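Ribonuclease S-3 (PDB 1IQQ) cleaves RNA as a T2-family ribonuclease of the Japanese pear pistil and takes part in gametophytic self-incompatibility, by which self pollen is refused. Local coordinates at residues A[11-16]-A[163-168]; A[28-33]-A[116-121]; A[153-158]-A[191-196]. All blocks are in the same frame, centred on the assembly; numbering follows the deposited sequence.

Contact 1 (A[11-16]-A[163-168])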
# COMPACT_ATOMS: atom_id res chain seq x y z
N GLN A 11 8.49 1.44 -5.30
CA GLN A 11 8.87 2.77 -5.79
C GLN A 11 9.45 2.80 -7.21
O GLN A 11 9.09 3.69 -7.96
CB GLN A 11 9.88 3.39 -4.79
CG GLN A 11 9.33 3.55 -3.38
CD GLN A 11 10.35 4.24 -2.50
OE1 GLN A 11 11.43 4.68 -2.96
NE2 GLN A 11 10.03 4.37 -1.22
N LEU A 12 10.31 1.83 -7.52
CA LEU A 12 10.94 1.80 -8.86
C LEU A 12 9.88 1.78 -9.93
O LEU A 12 9.97 2.50 -10.94
CB LEU A 12 11.84 0.56 -8.98
CG LEU A 12 12.74 0.54 -10.22
CD1 LEU A 12 14.01 1.45 -9.97
CD2 LEU A 12 13.25 -0.85 -10.47
N ALA A 13 8.82 1.00 -9.73
CA ALA A 13 7.78 0.94 -10.72
C ALA A 13 6.84 2.13 -10.73
O ALA A 13 6.36 2.59 -11.79
CB ALA A 13 6.97 -0.38 -10.51
N VAL A 14 6.52 2.66 -9.55
CA VAL A 14 5.68 3.85 -9.47
C VAL A 14 6.33 4.98 -10.28
O VAL A 14 5.63 5.70 -10.99
CB VAL A 14 5.57 4.35 -7.98
CG1 VAL A 14 4.78 5.66 -7.88
CG2 VAL A 14 4.86 3.26 -7.15
N CYS A 15 7.65 5.08 -10.17
CA CYS A 15 8.38 6.20 -10.87
C CYS A 15 8.55 5.96 -12.33
O CYS A 15 9.12 6.81 -13.04
CB CYS A 15 9.73 6.37 -10.19
SG CYS A 15 9.45 7.09 -8.54
N ASN A 16 8.06 4.81 -12.79
CA ASN A 16 8.06 4.44 -14.22
C ASN A 16 6.60 4.42 -14.69
O ASN A 16 6.32 4.01 -15.82
CB ASN A 16 8.69 3.02 -14.32
CG ASN A 16 9.08 2.62 -15.73
OD1 ASN A 16 9.61 3.41 -16.49
ND2 ASN A 16 8.85 1.34 -16.08
N GLU A 163 5.08 -4.91 -15.29
CA GLU A 163 5.74 -4.95 -13.97
C GLU A 163 4.77 -4.82 -12.80
O GLU A 163 3.68 -4.22 -12.89
CB GLU A 163 6.73 -3.86 -13.84
CG GLU A 163 6.26 -2.62 -14.23
CD GLU A 163 7.50 -1.77 -14.59
OE1 GLU A 163 8.44 -2.31 -15.18
OE2 GLU A 163 7.49 -0.60 -14.28
N LEU A 164 5.17 -5.46 -11.70
CA LEU A 164 4.41 -5.38 -10.42
C LEU A 164 4.56 -3.94 -9.86
O LEU A 164 5.66 -3.37 -9.81
CB LEU A 164 5.06 -6.38 -9.44
CG LEU A 164 4.48 -6.43 -8.04
CD1 LEU A 164 2.97 -6.97 -8.15
CD2 LEU A 164 5.32 -7.39 -7.19
N VAL A 165 3.45 -3.37 -9.38
CA VAL A 165 3.48 -1.99 -8.87
C VAL A 165 2.92 -1.90 -7.44
O VAL A 165 3.53 -1.20 -6.61
CB VAL A 165 2.66 -1.07 -9.75
CG1 VAL A 165 2.91 0.42 -9.32
CG2 VAL A 165 3.08 -1.25 -11.24
N GLU A 166 1.80 -2.53 -7.12
CA GLU A 166 1.24 -2.40 -5.76
C GLU A 166 0.76 -3.73 -5.23
O GLU A 166 0.33 -4.61 -6.03
CB GLU A 166 0.01 -1.42 -5.66
CG GLU A 166 0.29 -0.01 -6.10
CD GLU A 166 -0.91 0.89 -5.94
OE1 GLU A 166 -2.05 0.47 -5.89
OE2 GLU A 166 -0.69 2.13 -5.90
N ILE A 167 0.87 -3.87 -3.91
CA ILE A 167 0.34 -5.08 -3.24
C ILE A 167 -0.45 -4.58 -2.05
O ILE A 167 0.05 -3.75 -1.27
CB ILE A 167 1.43 -6.05 -2.80
CG1 ILE A 167 1.99 -6.78 -4.04
CG2 ILE A 167 0.83 -7.12 -1.85
CD1 ILE A 167 3.19 -7.72 -3.79
N THR A 168 -1.71 -5.03 -1.91
CA THR A 168 -2.57 -4.64 -0.84
C THR A 168 -2.88 -5.82 0.04
O THR A 168 -3.21 -6.93 -0.45
CB THR A 168 -3.92 -4.15 -1.42
OG1 THR A 168 -3.67 -2.97 -2.19
CG2 THR A 168 -4.96 -3.86 -0.28
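The first torsions of E163 and N16 set the start of each side chain: CG of E163 stands between the backbone N and the carbonyl carbon (chi1 48°), and the chain extended beyond it carries the carboxylate, while CG of N16 is anti to its own backbone N. In the T2 ribonuclease fold this is where the short helix 11-14 lies against strand 161-171 of the central sheet, at a classic beta bulge, where V165 and E166 both face K154. The two polar side chains cross at about a right angle, and N16 ND2 donates to E163 OE2 at 3.0 Å. The bond is nearly straight (175°); the acceptor lies in the amide plane of N16, whereas the donor meets the carboxylate on its syn side, 29° out of plane. The same OE2 also accepts from NE2 of Q156, a second grip that would help hold the carboxylate in place; Q156 NE2 reaches A13 O as well, so one amide group serves both segments. The rest of the contact is apolar and backbone packing. The methyl A13 CB points at the strand and lies 3.3 Å from the backbone oxygen L164 O. A13 CB also touches V165 CG2 at 4.1 Å. V14 meets the other branch of that valine, with V14 CG2 4.1 Å from V165 CG1.

Contact 2 (A[28-33]-A[116-121]). With NAG (2-acetamido-2-deoxy-beta-D-glucopyranose), chain B.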
# COMPACT_ATOMS: atom_id res chain seq x y z
N LYS A 28 14.48 0.47 -4.50
CA LYS A 28 13.83 -0.79 -4.95
C LYS A 28 13.14 -1.42 -3.72
O LYS A 28 13.44 -2.54 -3.27
CB LYS A 28 14.91 -1.73 -5.52
CG LYS A 28 15.43 -1.20 -6.89
CD LYS A 28 16.38 -2.19 -7.61
CE LYS A 28 16.95 -1.54 -8.87
NZ LYS A 28 18.04 -2.37 -9.48
N LEU A 29 12.15 -0.67 -3.22
CA LEU A 29 11.44 -1.01 -2.01
C LEU A 29 9.95 -0.73 -2.13
O LEU A 29 9.53 0.18 -2.85
CB LEU A 29 11.93 -0.15 -0.82
CG LEU A 29 13.35 -0.53 -0.35
CD1 LEU A 29 13.86 0.50 0.65
CD2 LEU A 29 13.37 -1.88 0.29
N PHE A 30 9.18 -1.53 -1.38
CA PHE A 30 7.73 -1.26 -1.21
C PHE A 30 7.58 -0.37 0.03
O PHE A 30 8.05 -0.76 1.09
CB PHE A 30 6.98 -2.60 -0.95
CG PHE A 30 6.55 -3.34 -2.22
CD1 PHE A 30 7.35 -4.29 -2.85
CD2 PHE A 30 5.29 -3.08 -2.74
CE1 PHE A 30 6.89 -4.98 -3.98
CE2 PHE A 30 4.82 -3.75 -3.85
CZ PHE A 30 5.62 -4.70 -4.47
N THR A 31 6.97 0.78 -0.16
CA THR A 31 6.61 1.64 0.96
C THR A 31 5.11 1.88 0.90
O THR A 31 4.38 1.46 -0.04
CB THR A 31 7.40 2.96 0.97
OG1 THR A 31 7.38 3.61 -0.30
CG2 THR A 31 8.89 2.62 1.35
N VAL A 32 4.55 2.57 1.90
CA VAL A 32 3.14 2.72 1.94
C VAL A 32 2.50 3.66 0.92
O VAL A 32 3.06 4.72 0.60
CB VAL A 32 2.75 3.20 3.40
CG1 VAL A 32 1.20 3.52 3.47
CG2 VAL A 32 3.15 2.14 4.46
N HIS A 33 1.38 3.20 0.32
CA HIS A 33 0.57 4.06 -0.56
C HIS A 33 -0.72 4.47 0.13
O HIS A 33 -1.26 5.55 -0.13
CB HIS A 33 0.23 3.35 -1.86
CG HIS A 33 -0.68 4.10 -2.77
ND1 HIS A 33 -0.24 5.09 -3.63
CD2 HIS A 33 -2.02 4.01 -2.97
CE1 HIS A 33 -1.26 5.58 -4.31
NE2 HIS A 33 -2.35 4.94 -3.93
N ASN A 116 5.84 -5.13 5.97
CA ASN A 116 6.69 -4.56 4.90
C ASN A 116 6.73 -5.61 3.76
O ASN A 116 7.27 -6.68 3.91
CB ASN A 116 8.06 -4.33 5.53
CG ASN A 116 9.14 -3.93 4.51
OD1 ASN A 116 8.91 -3.98 3.29
ND2 ASN A 116 10.31 -3.54 5.04
N VAL A 117 6.08 -5.27 2.64
CA VAL A 117 5.96 -6.22 1.57
C VAL A 117 7.30 -6.61 0.98
O VAL A 117 7.46 -7.74 0.52
CB VAL A 117 5.00 -5.65 0.52
CG1 VAL A 117 5.14 -6.36 -0.88
CG2 VAL A 117 3.55 -5.80 1.02
N SER A 118 8.29 -5.71 0.99
CA SER A 118 9.63 -6.12 0.51
C SER A 118 10.18 -7.26 1.36
O SER A 118 10.81 -8.19 0.81
CB SER A 118 10.60 -4.93 0.55
OG SER A 118 10.22 -4.04 -0.49
N ARG A 119 9.90 -7.19 2.68
CA ARG A 119 10.38 -8.22 3.57
C ARG A 119 9.64 -9.55 3.39
O ARG A 119 10.26 -10.59 3.36
CB ARG A 119 10.27 -7.70 5.02
CG ARG A 119 10.88 -8.64 6.07
CD ARG A 119 10.53 -8.04 7.49
NE ARG A 119 11.25 -8.74 8.57
CZ ARG A 119 10.81 -9.83 9.18
NH1 ARG A 119 9.65 -10.38 8.83
NH2 ARG A 119 11.54 -10.39 10.14
N ILE A 120 8.30 -9.49 3.25
CA ILE A 120 7.52 -10.70 3.02
C ILE A 120 7.99 -11.40 1.75
O ILE A 120 8.20 -12.60 1.74
CB ILE A 120 6.04 -10.32 2.90
CG1 ILE A 120 5.57 -9.65 4.21
CG2 ILE A 120 5.20 -11.57 2.52
CD1 ILE A 120 4.14 -9.27 4.15
N LEU A 121 8.21 -10.66 0.67
CA LEU A 121 8.70 -11.25 -0.57
C LEU A 121 10.10 -11.81 -0.40
O LEU A 121 10.36 -12.93 -0.82
CB LEU A 121 8.67 -10.19 -1.68
CG LEU A 121 7.27 -9.80 -2.18
CD1 LEU A 121 7.37 -8.64 -3.16
CD2 LEU A 121 6.58 -10.97 -2.88
C1 NAG B . 11.51 -3.38 4.24
C2 NAG B . 12.56 -2.60 5.09
C3 NAG B . 13.86 -2.55 4.26
C4 NAG B . 14.35 -3.95 3.89
C5 NAG B . 13.20 -4.67 3.17
C6 NAG B . 13.47 -6.10 2.82
C7 NAG B . 12.12 -0.75 6.62
C8 NAG B . 11.85 0.72 6.77
N2 NAG B . 12.12 -1.25 5.36
O3 NAG B . 14.84 -1.88 5.08
O4 NAG B . 15.43 -3.82 2.94
O5 NAG B . 12.04 -4.67 4.02
O6 NAG B . 13.82 -6.88 3.98
O7 NAG B . 12.31 -1.46 7.62
O HOH W 1 11.84 -4.55 -2.50
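F30 and V117 form the apolar centre of a strand-on-helix contact, in which strand 30-38 of the T2 ribonuclease sheet meets the first turns of helix 117-123. The axes of the short segments approach to 8.4 Å, with 138° between their directions. Among the apolar contacts, V117 CG1, anti to its backbone N, sits over the centre of one face of the F30 ring, 3.5 Å from the centroid and 10° off the normal, a clear CH-pi contact. L121 CD1 adds a second, oblique touch, 3.8 Å from F30 CE1. L164 and I167 of strand 161-171 also pack on the ring. An alanine here would remove the ring and would probably leave a gap beside V117 CG1 and L121 CD1. The polar contacts centre on S118, whose OG lies at the ring edge, near its plane. It accepts from F30 N at 2.9 Å (165°), and a water links it to the preceding loop, 2.6 Å from S118 OG and 2.7 Å from K28 O, to which it donates. The third kind of contact is carbohydrate. N116 begins the N-X-S sequon that S118 completes and is also the helix N-cap: its OD1 accepts weakly from the S118 and R119 amides. On the other branch, N116 ND2 is bonded to C1 of an N-acetylglucosamine at 1.5 Å. The sugar also comes near the loop residue before the strand, its O4 3.9 Å from L29 CD2.

Contact 3 (A[153-158]-A[191-196])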
# COMPACT_ATOMS: atom_id res chain seq x y z
N LEU A 153 -3.39 -7.32 -6.12
CA LEU A 153 -2.18 -6.86 -6.81
C LEU A 153 -2.50 -5.90 -7.95
O LEU A 153 -3.53 -6.03 -8.62
CB LEU A 153 -1.44 -8.06 -7.39
CG LEU A 153 -0.39 -8.75 -6.52
CD1 LEU A 153 -1.04 -9.24 -5.24
CD2 LEU A 153 0.19 -9.93 -7.29
N LYS A 154 -1.58 -4.97 -8.18
CA LYS A 154 -1.69 -4.00 -9.29
C LYS A 154 -0.41 -4.10 -10.08
O LYS A 154 0.69 -4.11 -9.52
CB LYS A 154 -1.78 -2.56 -8.76
CG LYS A 154 -1.93 -1.59 -9.92
CD LYS A 154 -2.09 -0.13 -9.39
CE LYS A 154 -2.63 0.80 -10.44
NZ LYS A 154 -3.07 2.05 -9.72
N CYS A 155 -0.55 -4.16 -11.41
CA CYS A 155 0.60 -4.21 -12.32
C CYS A 155 0.45 -3.06 -13.37
O CYS A 155 -0.58 -2.39 -13.39
CB CYS A 155 0.63 -5.52 -13.08
SG CYS A 155 1.21 -6.92 -12.06
N GLN A 156 1.49 -2.86 -14.18
CA GLN A 156 1.35 -1.89 -15.27
C GLN A 156 2.12 -2.42 -16.45
O GLN A 156 3.13 -3.12 -16.31
CB GLN A 156 1.93 -0.51 -14.88
CG GLN A 156 3.38 -0.56 -14.53
CD GLN A 156 3.87 0.75 -13.90
OE1 GLN A 156 3.07 1.59 -13.60
NE2 GLN A 156 5.18 0.87 -13.65
N LYS A 157 1.64 -2.08 -17.67
CA LYS A 157 2.36 -2.53 -18.86
C LYS A 157 3.14 -1.36 -19.48
O LYS A 157 2.60 -0.29 -19.67
CB LYS A 157 1.42 -3.09 -19.92
CG LYS A 157 2.20 -3.70 -21.10
CD LYS A 157 1.32 -4.58 -21.97
CE LYS A 157 2.01 -4.84 -23.32
NZ LYS A 157 1.06 -5.48 -24.26
N LYS A 158 4.38 -1.63 -19.84
CA LYS A 158 5.27 -0.62 -20.43
C LYS A 158 5.82 -1.31 -21.64
O LYS A 158 6.73 -2.12 -21.50
CB LYS A 158 6.44 -0.34 -19.48
CG LYS A 158 6.10 -0.00 -18.01
CD LYS A 158 5.41 1.35 -17.88
CE LYS A 158 6.18 2.43 -18.69
NZ LYS A 158 5.80 3.85 -18.41
N HIS A 191 -4.52 -2.28 -15.22
CA HIS A 191 -3.94 -2.44 -13.88
C HIS A 191 -3.87 -3.90 -13.45
O HIS A 191 -3.28 -4.27 -12.45
CB HIS A 191 -4.77 -1.71 -12.88
CG HIS A 191 -4.88 -0.26 -13.22
ND1 HIS A 191 -6.08 0.42 -13.28
CD2 HIS A 191 -3.93 0.59 -13.66
CE1 HIS A 191 -5.86 1.65 -13.74
NE2 HIS A 191 -4.57 1.77 -13.98
N TYR A 192 -4.43 -4.79 -14.29
CA TYR A 192 -4.48 -6.21 -13.97
C TYR A 192 -3.14 -6.88 -14.07
O TYR A 192 -2.33 -6.60 -15.02
CB TYR A 192 -5.48 -6.89 -14.94
CG TYR A 192 -5.42 -8.42 -15.03
CD1 TYR A 192 -6.15 -9.23 -14.13
CD2 TYR A 192 -4.74 -9.02 -16.06
CE1 TYR A 192 -6.18 -10.64 -14.31
CE2 TYR A 192 -4.76 -10.42 -16.25
CZ TYR A 192 -5.48 -11.18 -15.36
OH TYR A 192 -5.45 -12.54 -15.55
N CYS A 193 -2.87 -7.80 -13.15
CA CYS A 193 -1.64 -8.58 -13.23
C CYS A 193 -1.91 -9.91 -13.94
O CYS A 193 -2.70 -10.69 -13.47
CB CYS A 193 -1.09 -8.91 -11.83
SG CYS A 193 -0.41 -7.48 -10.93
N PRO A 194 -1.23 -10.19 -15.04
CA PRO A 194 -1.45 -11.44 -15.76
C PRO A 194 -0.85 -12.63 -15.05
O PRO A 194 -0.02 -12.48 -14.13
CB PRO A 194 -0.79 -11.17 -17.09
CG PRO A 194 0.51 -10.22 -16.70
CD PRO A 194 -0.12 -9.36 -15.62
N THR A 195 -1.16 -13.84 -15.51
CA THR A 195 -0.65 -15.03 -14.83
C THR A 195 0.84 -15.27 -14.95
O THR A 195 1.40 -15.97 -14.09
CB THR A 195 -1.46 -16.29 -15.24
OG1 THR A 195 -1.22 -16.51 -16.62
CG2 THR A 195 -2.95 -16.12 -15.01
N ASN A 196 1.52 -14.72 -15.95
CA ASN A 196 2.91 -14.97 -16.11
C ASN A 196 3.62 -13.75 -16.63
O ASN A 196 2.98 -12.77 -17.10
CB ASN A 196 3.09 -16.19 -17.04
CG ASN A 196 4.45 -16.80 -16.91
OD1 ASN A 196 5.09 -16.69 -15.85
ND2 ASN A 196 4.91 -17.49 -17.94
O HOH W 2 -4.42 -7.84 -10.85
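The disulfide between C155 and C193 ties strand 152-158 to the loop that leads into the chain's last short strand, 198-199. The SG atoms of C155 and C193 are 2.1 Å apart with a chi3 of 99°, close to the 90° such a bridge favours. Both sulphurs stand anti to their own carbonyl carbons, beside the backbone N. C193 SG also lies against L153 CB at 3.7 Å, which gives the sulphur an apolar neighbour two residues before its partner in the strand.

Beside the bridge the backbones meet directly. C155 N donates to H191 O at 2.9 Å in an almost straight bond (176°), although the donor stands 36° above the carbonyl plane. A CA-H...O contact runs the opposite way, with H191 CA 3.4 Å from C155 O. The loop thus touches the strand edge here through H191 without forming a strand of its own. A water makes a further link: it donates to L153 O at 3.0 Å and accepts from C193 N at 2.8 Å. Farther out, K154 and H191 lie side by side and point the same way. The lysine chain is extended, with K154 CE 3.7 Å from H191 CG, and NZ lies over one ring face, offset toward the rim.

Strand 152-158 is paired through K154 and Q156 with strand 161-171, while L135 and I138 of helix 135-143 pack on L153. C193 touches that helix through L135, and I198 of strand 198-199 packs on both cysteines.

In the fold
All three contacts reach the same sheet. Contact 1 is the middle one, its centre about 10 Å from that of each of the others, while the centres of contacts 2 and 3 are about 17 Å apart and their nearest atoms about 7 Å. Contact 1 joins contact 2 through Q11, whose NE2 is 2.9 Å from T31 OG1, and joins contact 3 where N16 O lies 2.7 Å from K158 NZ. The catalytic proton donor H33 ends the 28-33 segment of contact 2, and E166 of contact 1 packs against it. The side chains of H33 and K154 of contact 3 are about 7 Å apart. The glycan is carried by N116 of contact 2; a bound N-acetylglucosamine lies about 12 Å from the L164 side chain.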